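PDB 3O0F: putative metal-dependent phosphoesterase from Bifidobacterium adolescentis, which hydrolyses phosphoesters with the help of bound iron and zinc ions, holds adenosine monophosphate in its pocket, and may act as a 5'-3' nucleic acid exonuclease. Local coordinates for residues 78-83 against 184-189; 96-101 against 189-194; 228-233 against 243-248. All coordinates share one frame; numbering follows the deposited sequence.

Contact 1: residues 78-83 against 184-189; sequences AVDEDV and STHEVI
D80 carries its CG anti to the backbone N (chi1 -162°), while T185 holds OG1 between its own N and carbonyl carbon (chi1 53°), so that the two side chains cross at about a right angle and meet through their oxygens. T185 OG1 donates to D80 OD2 over 2.8 Å, coming from above the carboxylate plane. The other carboxylate oxygen, D80 OD1, accepts a hydrogen bond from a water 2.6 Å away, and the same water lies 2.7 Å from H186 NE2; ND1 of that ring is hydrogen-bonded to D225 OD2. Here the end of strand 70-80, where the type II' turn D80 to V83 of the hairpin begins, meets the first turn of helix 185-194. A single backbone bridge pairs V79 with S184, the N-cap residue; S184 OG accepts from E187 N at 3.1 Å. V79 O receives T185 N at 3.1 Å and also a CA-H contact from S184. A valine in place of T185 would lack the hydroxyl that donates to D80 OD2, and the carboxylate would probably be less firmly oriented. Apart from these polar groups, A78 CB rests against T185 CG2 and, at 3.9 Å, against V188 CG2.

Contact 2: residues 96-101 against 189-194; sequences NEHISS and IAAVKG
Two helices of the PHP domain fold cross here: the N-terminal turn of helix 97-124 lies against the C-terminal half of helix 185-194, their local axes 8.9 Å apart at a crossing angle of -132°. The closest backbone approach brings I99 to A191, whose small side chain points at the other helix and is met from two directions. On one side stands H98, its CG anti to the backbone N (chi1 178°), which carries the imidazole out across A191. The methyl A191 CB sits over one face of the H98 ring, 3.8 Å from the centroid and displaced toward the rim near NE2 and CD2, a CH-pi contact. I99 brings its CG1 to the same methyl, while I99 CD1 continues past it to V192 CG2 at 3.7 Å. The I99 and V192 side chains cross obliquely, and this is the buried end of the interface, since V192 also packs on V199 of strand 198-201 and I99 on Y92.

The polar part gathers round N96, the N-cap of helix 97-124. N96 OD1 accepts from I99 N at 2.9 Å along a nearly straight bond (164°) lying in the plane of the amide carbonyl. N96 OD1 also accepts at 3.0 Å from a water that donates to A191 O as well, 2.6 Å away. One side-chain oxygen therefore both caps its own helix and reaches the other through solvent. Between 96-101 and 189-194 the direct contacts are mainly apolar or CH-pi, and the bridge through polar atoms is a water; a joint of this kind would depend chiefly on the fit of I99 and H98 around A191, and less on any direct polar pairing.

Contact 3: residues 228-233 against 243-248; sequences DGLEVW and ERLLTI
Packing is close where L230, V232 and W233 of strand 229-233 face L245 and L246 of helix 239-252. L230 sends CD1 against the helix backbone, L230 CD1 lying 3.5 Å from L245 O, and the same methyl meets L245 CD2 and, at 4.1 Å, I248 CG2; the L230 and I248 side chains cross at about a right angle. V232 and L245 instead slide past each other in opposite directions, with V232 CG2 4.0 Å from L245 CB. L246, partly exposed but well covered by the strand, crosses V232 at about a right angle, L246 CG 4.1 Å from V232 CG1, and brings L246 CD1 to W233 CH2 at 3.9 Å, an oblique approach to the indole. V232 CG1 lies over one face of the W233 ring, toward its rim, and V232, L246 and W233 touch one another pairwise. Strand and helix run 146° apart, as the first two elements of a beta-alpha-beta unit that strand 255-258 completes. The alternation of the strand sends E231 the other way, toward the metal centre, where its carboxylate accepts from H18 ND1 and from the backbone N of H203, both residues being iron ligands. The outer face of the helix, by contrast, is polar: E243 and T247 are exposed and make no contact with 228-233, and T247 OG1 donates to E243 O at 2.9 Å, an oxygen that also accepts from T247 N.

In the fold
Contacts 1 and 2 hold the same element, helix 185-194: contact 1 fixes its N-terminal end to the hairpin of strands 70-80 and 83-90, and contact 2 sets its later turns against helix 97-124. Both are partly buried and combine apolar packing with a water, but contact 1 adds direct backbone and side-chain hydrogen bonds, whereas contact 2 makes its direct contacts mainly with carbon atoms and an imidazole face. Contact 3 is the buried one, built from apolar side chains, with no polar bond between its segments, and it belongs to the same sheet as contact 1. A salt bridge from K193 to D228 ties contact 2 to contact 3, and E187 touches H98 between contacts 1 and 2.

Contact 1: residues 78-83 against 184-189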
ATOM      1  N   ALA A  78       4.787   8.333  -1.340  1.00 15.66           N
ATOM      2  CA  ALA A  78       5.976   9.052  -1.665  1.00 15.88           C
ATOM      3  C   ALA A  78       5.839   9.744  -3.032  1.00 17.25           C
ATOM      4  O   ALA A  78       4.857   9.535  -3.745  1.00 15.41           O
ATOM      5  CB  ALA A  78       7.219   8.114  -1.613  1.00 14.64           C
ATOM      6  N   VAL A  79       6.810  10.589  -3.355  0.50 18.37           N
ATOM      7  CA  VAL A  79       6.847  11.285  -4.638  0.50 19.11           C
ATOM      8  C   VAL A  79       8.264  11.348  -5.179  0.50 19.45           C
ATOM      9  O   VAL A  79       9.217  11.487  -4.416  0.50 21.41           O
ATOM     10  CB  VAL A  79       6.270  12.741  -4.539  0.50 19.68           C
ATOM     11  CG1 VAL A  79       6.970  13.541  -3.438  0.50 22.06           C
ATOM     12  CG2 VAL A  79       6.421  13.453  -5.872  0.50 14.95           C
ATOM     13  N   ASP A  80       8.396  11.269  -6.502  1.00 19.77           N
ATOM     14  CA  ASP A  80       9.679  11.418  -7.180  1.00 22.14           C
ATOM     15  C   ASP A  80       9.585  12.370  -8.394  1.00 22.83           C
ATOM     16  O   ASP A  80       8.999  12.039  -9.432  1.00 20.58           O
ATOM     17  CB  ASP A  80      10.193  10.043  -7.595  1.00 24.37           C
ATOM     18  CG  ASP A  80      11.665  10.050  -7.906  1.00 33.04           C
ATOM     19  OD1 ASP A  80      12.112  11.043  -8.519  1.00 35.23           O
ATOM     20  OD2 ASP A  80      12.360   9.056  -7.582  1.00 27.94           O
ATOM     21  N   GLU A  81      10.172  13.560  -8.268  1.00 25.38           N
ATOM     22  CA  GLU A  81       9.926  14.634  -9.242  1.00 28.21           C
ATOM     23  C   GLU A  81       8.415  14.781  -9.327  1.00 29.20           C
ATOM     24  O   GLU A  81       7.806  14.988  -8.299  1.00 33.72           O
ATOM     25  CB  GLU A  81      10.630  14.357 -10.576  1.00 30.54           C
ATOM     26  CG  GLU A  81      12.192  14.314 -10.408  1.00 37.72           C
ATOM     27  CD  GLU A  81      12.932  13.492 -11.489  1.00 53.67           C
ATOM     28  OE1 GLU A  81      12.327  13.178 -12.552  1.00 58.10           O
ATOM     29  OE2 GLU A  81      14.126  13.147 -11.261  1.00 55.09           O
ATOM     30  N   ASP A  82       7.778  14.646 -10.482  1.00 32.13           N
ATOM     31  CA  ASP A  82       6.303  14.817 -10.512  1.00 35.00           C
ATOM     32  C   ASP A  82       5.496  13.501 -10.431  1.00 32.69           C
ATOM     33  O   ASP A  82       4.297  13.492 -10.721  1.00 37.94           O
ATOM     34  CB  ASP A  82       5.874  15.637 -11.751  1.00 37.77           C
ATOM     35  CG  ASP A  82       6.272  14.968 -13.073  1.00 51.21           C
ATOM     36  OD1 ASP A  82       7.362  14.337 -13.137  1.00 59.63           O
ATOM     37  OD2 ASP A  82       5.498  15.078 -14.051  1.00 64.87           O
ATOM     38  N   VAL A  83       6.135  12.400 -10.041  1.00 24.72           N
ATOM     39  CA  VAL A  83       5.516  11.088 -10.121  1.00 20.68           C
ATOM     40  C   VAL A  83       5.117  10.622  -8.708  1.00 17.63           C
ATOM     41  O   VAL A  83       5.959  10.561  -7.821  1.00 16.75           O
ATOM     42  CB  VAL A  83       6.474  10.034 -10.754  1.00 17.79           C
ATOM     43  CG1 VAL A  83       5.769   8.704 -10.933  1.00 15.84           C
ATOM     44  CG2 VAL A  83       7.092  10.516 -12.091  1.00 16.63           C
ATOM     45  N   SER A 184       9.953  12.416  -0.256  1.00 13.43           N
ATOM     46  CA  SER A 184      10.554  11.908  -1.477  1.00 16.00           C
ATOM     47  C   SER A 184      10.888  10.418  -1.337  1.00 14.87           C
ATOM     48  O   SER A 184      11.048   9.890  -0.227  1.00 14.73           O
ATOM     49  CB  SER A 184      11.822  12.662  -1.813  1.00 16.92           C
ATOM     50  OG  SER A 184      12.821  12.295  -0.870  1.00 18.86           O
ATOM     51  N   THR A 185      10.978   9.751  -2.478  1.00 16.22           N
ATOM     52  CA  THR A 185      11.426   8.357  -2.531  1.00 17.19           C
ATOM     53  C   THR A 185      12.830   8.202  -1.929  1.00 16.13           C
ATOM     54  O   THR A 185      13.070   7.222  -1.259  1.00 13.69           O
ATOM     55  CB  THR A 185      11.423   7.803  -3.952  1.00 17.17           C
ATOM     56  OG1 THR A 185      12.178   8.666  -4.808  1.00 17.09           O
ATOM     57  CG2 THR A 185       9.975   7.682  -4.474  1.00 16.67           C
ATOM     58  N   HIS A 186      13.714   9.176  -2.118  0.50 15.39           N
ATOM     59  CA  HIS A 186      15.059   9.086  -1.534  0.50 16.22           C
ATOM     60  C   HIS A 186      15.018   9.113  -0.002  0.50 15.09           C
ATOM     61  O   HIS A 186      15.779   8.398   0.657  0.50 13.69           O
ATOM     62  CB  HIS A 186      15.957  10.210  -2.048  0.50 18.75           C
ATOM     63  CG  HIS A 186      15.841  10.435  -3.525  0.50 20.46           C
ATOM     64  ND1 HIS A 186      16.066   9.434  -4.448  0.50 25.14           N
ATOM     65  CD2 HIS A 186      15.518  11.542  -4.235  0.50 17.22           C
ATOM     66  CE1 HIS A 186      15.878   9.914  -5.667  0.50 18.22           C
ATOM     67  NE2 HIS A 186      15.541  11.190  -5.563  0.50 22.58           N
ATOM     68  N   GLU A 187      14.128   9.928   0.551  1.00 12.83           N
ATOM     69  CA  GLU A 187      13.951   9.984   1.983  1.00 14.51           C
ATOM     70  C   GLU A 187      13.313   8.712   2.495  1.00 11.15           C
ATOM     71  O   GLU A 187      13.767   8.170   3.500  1.00 12.51           O
ATOM     72  CB  GLU A 187      13.090  11.162   2.461  1.00 17.89           C
ATOM     73  CG  GLU A 187      13.046  11.119   3.994  1.00 27.03           C
ATOM     74  CD  GLU A 187      12.227  12.174   4.688  1.00 35.26           C
ATOM     75  OE1 GLU A 187      11.454  12.901   4.017  1.00 45.20           O
ATOM     76  OE2 GLU A 187      12.386  12.253   5.936  1.00 35.84           O
ATOM     77  N   VAL A 188      12.269   8.242   1.836  1.00 13.51           N
ATOM     78  CA  VAL A 188      11.605   6.976   2.240  1.00 10.69           C
ATOM     79  C   VAL A 188      12.577   5.796   2.219  1.00 11.32           C
ATOM     80  O   VAL A 188      12.669   5.024   3.192  1.00 11.32           O
ATOM     81  CB  VAL A 188      10.363   6.712   1.380  1.00 16.21           C
ATOM     82  CG1 VAL A 188       9.853   5.236   1.551  1.00 11.45           C
ATOM     83  CG2 VAL A 188       9.249   7.753   1.746  1.00 13.71           C
ATOM     84  N   ILE A 189      13.347   5.665   1.149  1.00 11.21           N
ATOM     85  CA  ILE A 189      14.303   4.559   1.087  1.00 12.07           C
ATOM     86  C   ILE A 189      15.365   4.617   2.197  1.00 16.34           C
ATOM     87  O   ILE A 189      15.664   3.590   2.830  1.00 12.04           O
ATOM     88  CB  ILE A 189      14.968   4.423  -0.281  1.00 14.19           C
ATOM     89  CG1 ILE A 189      13.931   4.009  -1.336  1.00 16.42           C
ATOM     90  CG2 ILE A 189      16.075   3.364  -0.223  1.00 11.02           C
ATOM     91  CD1 ILE A 189      14.424   4.203  -2.755  1.00 14.22           C
TER
HETATM   92  O   HOH W   1      14.304  12.247  -7.664  1.00 44.97           O

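Contact 2: residues 96-101 against 189-194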
ATOM      1  N   ASN A  96      11.423   2.587  15.261  1.00 15.34           N
ATOM      2  CA  ASN A  96      12.417   3.512  14.704  1.00 16.40           C
ATOM      3  C   ASN A  96      11.854   4.938  14.646  1.00 17.78           C
ATOM      4  O   ASN A  96      10.779   5.157  14.116  1.00 16.44           O
ATOM      5  CB  ASN A  96      12.874   3.005  13.331  1.00 13.20           C
ATOM      6  CG  ASN A  96      13.817   3.949  12.653  1.00 15.29           C
ATOM      7  OD1 ASN A  96      13.378   4.902  11.993  1.00 13.40           O
ATOM      8  ND2 ASN A  96      15.137   3.695  12.803  1.00 14.60           N
ATOM      9  N   GLU A  97      12.575   5.902  15.227  0.50 18.39           N
ATOM     10  CA  GLU A  97      12.056   7.271  15.430  0.50 20.30           C
ATOM     11  C   GLU A  97      11.897   8.047  14.113  0.50 20.49           C
ATOM     12  O   GLU A  97      10.970   8.853  13.990  0.50 19.61           O
ATOM     13  CB  GLU A  97      12.957   8.053  16.438  0.50 22.12           C
ATOM     14  CG  GLU A  97      12.538   9.538  16.761  0.50 26.93           C
ATOM     15  CD  GLU A  97      13.520  10.274  17.723  0.50 34.68           C
ATOM     16  OE1 GLU A  97      13.561   9.907  18.920  0.50 37.65           O
ATOM     17  OE2 GLU A  97      14.249  11.223  17.297  0.50 32.60           O
ATOM     18  N   HIS A  98      12.795   7.826  13.141  1.00 17.96           N
ATOM     19  CA  HIS A  98      12.719   8.505  11.837  1.00 17.78           C
ATOM     20  C   HIS A  98      11.494   8.014  11.073  1.00 19.34           C
ATOM     21  O   HIS A  98      10.685   8.806  10.564  1.00 20.24           O
ATOM     22  CB  HIS A  98      14.037   8.267  11.057  1.00 21.33           C
ATOM     23  CG  HIS A  98      14.097   8.873   9.680  1.00 24.89           C
ATOM     24  ND1 HIS A  98      13.219   9.842   9.237  1.00 36.19           N
ATOM     25  CD2 HIS A  98      14.991   8.698   8.673  1.00 30.91           C
ATOM     26  CE1 HIS A  98      13.530  10.190   8.001  1.00 23.93           C
ATOM     27  NE2 HIS A  98      14.612   9.528   7.641  1.00 34.28           N
ATOM     28  N   ILE A  99      11.312   6.704  11.012  1.00 18.37           N
ATOM     29  CA  ILE A  99      10.206   6.203  10.211  1.00 17.71           C
ATOM     30  C   ILE A  99       8.888   6.535  10.927  1.00 15.72           C
ATOM     31  O   ILE A  99       7.939   6.984  10.301  1.00 16.62           O
ATOM     32  CB  ILE A  99      10.463   4.714   9.759  1.00 16.94           C
ATOM     33  CG1 ILE A  99       9.915   4.503   8.337  1.00 25.46           C
ATOM     34  CG2 ILE A  99      10.012   3.703  10.776  1.00 18.20           C
ATOM     35  CD1 ILE A  99      10.363   3.250   7.674  1.00 29.38           C
ATOM     36  N   SER A 100       8.867   6.435  12.243  1.00 15.51           N
ATOM     37  CA  SER A 100       7.670   6.784  13.026  1.00 21.45           C
ATOM     38  C   SER A 100       7.197   8.204  12.837  1.00 19.37           C
ATOM     39  O   SER A 100       5.996   8.433  12.659  1.00 21.87           O
ATOM     40  CB  SER A 100       7.887   6.559  14.532  1.00 23.43           C
ATOM     41  OG  SER A 100       7.779   5.194  14.795  1.00 33.26           O
ATOM     42  N   SER A 101       8.122   9.153  12.878  1.00 18.86           N
ATOM     43  CA  SER A 101       7.742  10.531  12.744  1.00 19.62           C
ATOM     44  C   SER A 101       7.381  10.854  11.285  1.00 18.50           C
ATOM     45  O   SER A 101       6.510  11.658  11.034  1.00 15.56           O
ATOM     46  CB  SER A 101       8.844  11.424  13.281  1.00 22.89           C
ATOM     47  OG  SER A 101       9.813  11.611  12.300  1.00 29.68           O
ATOM     48  N   ILE A 189      13.347   5.665   1.149  1.00 11.21           N
ATOM     49  CA  ILE A 189      14.303   4.559   1.087  1.00 12.07           C
ATOM     50  C   ILE A 189      15.365   4.617   2.197  1.00 16.34           C
ATOM     51  O   ILE A 189      15.664   3.590   2.830  1.00 12.04           O
ATOM     52  CB  ILE A 189      14.968   4.423  -0.281  1.00 14.19           C
ATOM     53  CG1 ILE A 189      13.931   4.009  -1.336  1.00 16.42           C
ATOM     54  CG2 ILE A 189      16.075   3.364  -0.223  1.00 11.02           C
ATOM     55  CD1 ILE A 189      14.424   4.203  -2.755  1.00 14.22           C
ATOM     56  N   ALA A 190      15.929   5.797   2.455  1.00 12.11           N
ATOM     57  CA  ALA A 190      16.867   5.943   3.537  1.00 10.98           C
ATOM     58  C   ALA A 190      16.238   5.568   4.881  1.00 10.77           C
ATOM     59  O   ALA A 190      16.922   4.959   5.713  1.00 12.07           O
ATOM     60  CB  ALA A 190      17.438   7.372   3.595  1.00 10.52           C
ATOM     61  N   ALA A 191      14.977   5.959   5.105  1.00 10.12           N
ATOM     62  CA  ALA A 191      14.315   5.709   6.365  1.00 12.35           C
ATOM     63  C   ALA A 191      14.052   4.212   6.528  1.00 12.60           C
ATOM     64  O   ALA A 191      14.233   3.678   7.616  1.00 12.79           O
ATOM     65  CB  ALA A 191      13.010   6.523   6.505  1.00 11.84           C
ATOM     66  N   VAL A 192      13.637   3.542   5.448  1.00 10.99           N
ATOM     67  CA  VAL A 192      13.294   2.129   5.550  1.00 10.63           C
ATOM     68  C   VAL A 192      14.558   1.319   5.819  1.00 10.79           C
ATOM     69  O   VAL A 192      14.585   0.486   6.742  1.00 11.50           O
ATOM     70  CB  VAL A 192      12.535   1.596   4.321  1.00 10.04           C
ATOM     71  CG1 VAL A 192      12.412   0.031   4.418  1.00 13.18           C
ATOM     72  CG2 VAL A 192      11.139   2.242   4.228  1.00  9.92           C
ATOM     73  N   LYS A 193      15.621   1.598   5.048  1.00 10.13           N
ATOM     74  CA  LYS A 193      16.907   0.970   5.289  1.00 14.25           C
ATOM     75  C   LYS A 193      17.443   1.338   6.676  1.00 13.33           C
ATOM     76  O   LYS A 193      17.994   0.488   7.370  1.00 13.29           O
ATOM     77  CB  LYS A 193      17.930   1.378   4.214  1.00 13.07           C
ATOM     78  CG  LYS A 193      17.616   0.963   2.802  1.00 13.33           C
ATOM     79  CD  LYS A 193      16.925  -0.402   2.604  1.00 19.15           C
ATOM     80  CE  LYS A 193      17.902  -1.510   2.718  1.00 22.33           C
ATOM     81  NZ  LYS A 193      17.328  -2.923   2.662  1.00 27.04           N
ATOM     82  N   GLY A 194      17.253   2.580   7.095  1.00 13.58           N
ATOM     83  CA  GLY A 194      17.646   2.968   8.455  1.00 13.54           C
ATOM     84  C   GLY A 194      17.013   2.109   9.530  1.00  9.46           C
ATOM     85  O   GLY A 194      17.660   1.767  10.543  1.00 11.90           O
TER
HETATM   86  O   HOH W   2      15.095   5.271   9.546  1.00 22.72           O

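Contact 3: residues 228-233 against 243-248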
ATOM      1  N   ASP A 228      15.396  -2.443  -2.649  1.00 12.03           N
ATOM      2  CA  ASP A 228      15.615  -3.882  -2.668  1.00 12.57           C
ATOM      3  C   ASP A 228      14.911  -4.578  -3.829  1.00 14.50           C
ATOM      4  O   ASP A 228      15.353  -5.633  -4.274  1.00 13.72           O
ATOM      5  CB  ASP A 228      15.134  -4.494  -1.365  1.00 13.25           C
ATOM      6  CG  ASP A 228      15.950  -4.050  -0.177  1.00 16.06           C
ATOM      7  OD1 ASP A 228      16.995  -4.679   0.044  1.00 25.67           O
ATOM      8  OD2 ASP A 228      15.513  -3.102   0.542  1.00 17.52           O
ATOM      9  N   GLY A 229      13.761  -4.048  -4.260  1.00 13.14           N
ATOM     10  CA  GLY A 229      12.912  -4.787  -5.200  1.00 13.99           C
ATOM     11  C   GLY A 229      11.855  -3.990  -5.943  1.00 12.05           C
ATOM     12  O   GLY A 229      11.628  -2.819  -5.675  1.00 13.69           O
ATOM     13  N   LEU A 230      11.208  -4.690  -6.860  1.00 13.38           N
ATOM     14  CA  LEU A 230      10.142  -4.192  -7.742  1.00 11.60           C
ATOM     15  C   LEU A 230       8.970  -5.161  -7.707  1.00 11.39           C
ATOM     16  O   LEU A 230       9.159  -6.367  -7.837  1.00 11.59           O
ATOM     17  CB  LEU A 230      10.667  -4.165  -9.182  1.00 13.30           C
ATOM     18  CG  LEU A 230      11.851  -3.221  -9.455  1.00 15.19           C
ATOM     19  CD1 LEU A 230      12.277  -3.299 -10.924  1.00 13.30           C
ATOM     20  CD2 LEU A 230      11.488  -1.796  -9.063  1.00 16.26           C
ATOM     21  N   GLU A 231       7.768  -4.622  -7.503  1.00 11.47           N
ATOM     22  CA  GLU A 231       6.545  -5.367  -7.575  1.00 12.19           C
ATOM     23  C   GLU A 231       6.178  -5.470  -9.042  1.00 15.24           C
ATOM     24  O   GLU A 231       5.860  -4.457  -9.671  1.00 14.85           O
ATOM     25  CB  GLU A 231       5.448  -4.620  -6.798  1.00 10.24           C
ATOM     26  CG  GLU A 231       4.106  -5.272  -6.903  1.00 15.21           C
ATOM     27  CD  GLU A 231       3.070  -4.598  -6.024  1.00 21.61           C
ATOM     28  OE1 GLU A 231       2.813  -3.385  -6.224  1.00 17.44           O
ATOM     29  OE2 GLU A 231       2.505  -5.279  -5.133  1.00 16.07           O
ATOM     30  N   VAL A 232       6.248  -6.692  -9.578  1.00 13.41           N
ATOM     31  CA  VAL A 232       5.994  -6.944 -10.960  1.00 13.36           C
ATOM     32  C   VAL A 232       4.637  -7.561 -11.177  1.00 14.18           C
ATOM     33  O   VAL A 232       3.886  -7.154 -12.110  1.00 11.85           O
ATOM     34  CB  VAL A 232       7.103  -7.856 -11.605  1.00 16.35           C
ATOM     35  CG1 VAL A 232       6.723  -8.200 -13.050  1.00 11.58           C
ATOM     36  CG2 VAL A 232       8.471  -7.140 -11.533  1.00 17.76           C
ATOM     37  N   TRP A 233       4.303  -8.534 -10.339  1.00 13.22           N
ATOM     38  CA  TRP A 233       3.071  -9.290 -10.538  1.00 14.83           C
ATOM     39  C   TRP A 233       1.944  -8.542  -9.837  1.00 13.10           C
ATOM     40  O   TRP A 233       1.695  -8.729  -8.640  1.00 10.36           O
ATOM     41  CB  TRP A 233       3.212 -10.710 -10.038  1.00 14.87           C
ATOM     42  CG  TRP A 233       4.547 -11.353 -10.361  1.00 12.43           C
ATOM     43  CD1 TRP A 233       5.439 -11.846  -9.477  1.00 16.16           C
ATOM     44  CD2 TRP A 233       5.088 -11.581 -11.662  1.00 14.57           C
ATOM     45  NE1 TRP A 233       6.519 -12.393 -10.152  1.00 17.66           N
ATOM     46  CE2 TRP A 233       6.329 -12.226 -11.494  1.00 16.92           C
ATOM     47  CE3 TRP A 233       4.630 -11.316 -12.964  1.00 18.88           C
ATOM     48  CZ2 TRP A 233       7.140 -12.599 -12.583  1.00 19.29           C
ATOM     49  CZ3 TRP A 233       5.425 -11.685 -14.049  1.00 25.34           C
ATOM     50  CH2 TRP A 233       6.669 -12.325 -13.845  1.00 23.87           C
ATOM     51  N   GLU A 243       7.778  -6.882 -18.502  1.00 16.47           N
ATOM     52  CA  GLU A 243       9.086  -7.253 -19.118  1.00 18.09           C
ATOM     53  C   GLU A 243      10.176  -6.219 -18.848  1.00 18.21           C
ATOM     54  O   GLU A 243      11.312  -6.555 -18.552  1.00 17.48           O
ATOM     55  CB  GLU A 243       8.980  -7.452 -20.626  1.00 23.12           C
ATOM     56  CG  GLU A 243       8.325  -8.797 -21.033  1.00 35.20           C
ATOM     57  CD  GLU A 243       7.775  -8.772 -22.464  1.00 52.86           C
ATOM     58  OE1 GLU A 243       8.196  -7.876 -23.246  1.00 65.68           O
ATOM     59  OE2 GLU A 243       6.914  -9.630 -22.806  1.00 55.10           O
ATOM     60  N   ARG A 244       9.809  -4.951 -18.919  1.00 17.34           N
ATOM     61  CA  ARG A 244      10.755  -3.873 -18.624  1.00 16.65           C
ATOM     62  C   ARG A 244      11.260  -3.977 -17.157  1.00 15.75           C
ATOM     63  O   ARG A 244      12.458  -3.909 -16.877  1.00 17.12           O
ATOM     64  CB  ARG A 244      10.083  -2.525 -18.932  1.00 16.94           C
ATOM     65  CG  ARG A 244      10.717  -1.331 -18.259  1.00 14.21           C
ATOM     66  CD  ARG A 244      10.204  -0.006 -18.804  1.00 17.34           C
ATOM     67  NE  ARG A 244      10.833   1.037 -18.007  1.00 12.37           N
ATOM     68  CZ  ARG A 244      10.288   1.654 -16.964  1.00 21.77           C
ATOM     69  NH1 ARG A 244       9.020   1.444 -16.624  1.00 16.49           N
ATOM     70  NH2 ARG A 244      11.014   2.530 -16.263  1.00 14.86           N
ATOM     71  N   LEU A 245      10.362  -4.178 -16.216  1.00 13.86           N
ATOM     72  CA  LEU A 245      10.756  -4.205 -14.809  1.00 14.33           C
ATOM     73  C   LEU A 245      11.570  -5.473 -14.467  1.00 14.33           C
ATOM     74  O   LEU A 245      12.480  -5.423 -13.647  1.00 17.06           O
ATOM     75  CB  LEU A 245       9.493  -4.078 -13.912  1.00 11.78           C
ATOM     76  CG  LEU A 245       8.668  -2.775 -13.964  1.00 11.70           C
ATOM     77  CD1 LEU A 245       7.328  -2.994 -13.205  1.00 13.02           C
ATOM     78  CD2 LEU A 245       9.407  -1.535 -13.354  1.00 13.57           C
ATOM     79  N   LEU A 246      11.224  -6.607 -15.087  1.00 15.39           N
ATOM     80  CA  LEU A 246      11.954  -7.863 -14.879  1.00 16.83           C
ATOM     81  C   LEU A 246      13.399  -7.717 -15.375  1.00 16.72           C
ATOM     82  O   LEU A 246      14.318  -8.259 -14.782  1.00 15.18           O
ATOM     83  CB  LEU A 246      11.279  -9.020 -15.623  1.00 19.83           C
ATOM     84  CG  LEU A 246       9.979  -9.566 -15.035  1.00 18.42           C
ATOM     85  CD1 LEU A 246       9.325 -10.515 -16.029  1.00 14.54           C
ATOM     86  CD2 LEU A 246      10.199 -10.208 -13.635  1.00 16.24           C
ATOM     87  N   THR A 247      13.576  -6.991 -16.474  1.00 14.46           N
ATOM     88  CA  THR A 247      14.874  -6.759 -17.019  1.00 17.17           C
ATOM     89  C   THR A 247      15.714  -5.907 -16.102  1.00 17.19           C
ATOM     90  O   THR A 247      16.888  -6.213 -15.892  1.00 21.03           O
ATOM     91  CB  THR A 247      14.781  -6.128 -18.429  1.00 18.65           C
ATOM     92  OG1 THR A 247      14.085  -7.046 -19.273  1.00 17.91           O
ATOM     93  CG2 THR A 247      16.178  -5.836 -19.007  1.00 19.72           C
ATOM     94  N   ILE A 248      15.133  -4.821 -15.579  1.00 15.74           N
ATOM     95  CA  ILE A 248      15.821  -3.979 -14.629  1.00 15.73           C
ATOM     96  C   ILE A 248      16.196  -4.769 -13.364  1.00 16.89           C
ATOM     97  O   ILE A 248      17.338  -4.687 -12.888  1.00 16.75           O
ATOM     98  CB  ILE A 248      14.992  -2.734 -14.249  1.00 16.85           C
ATOM     99  CG1 ILE A 248      14.860  -1.792 -15.478  1.00 18.44           C
ATOM    100  CG2 ILE A 248      15.615  -2.041 -13.002  1.00 14.48           C
ATOM    101  CD1 ILE A 248      13.741  -0.758 -15.345  1.00 14.82           C
TER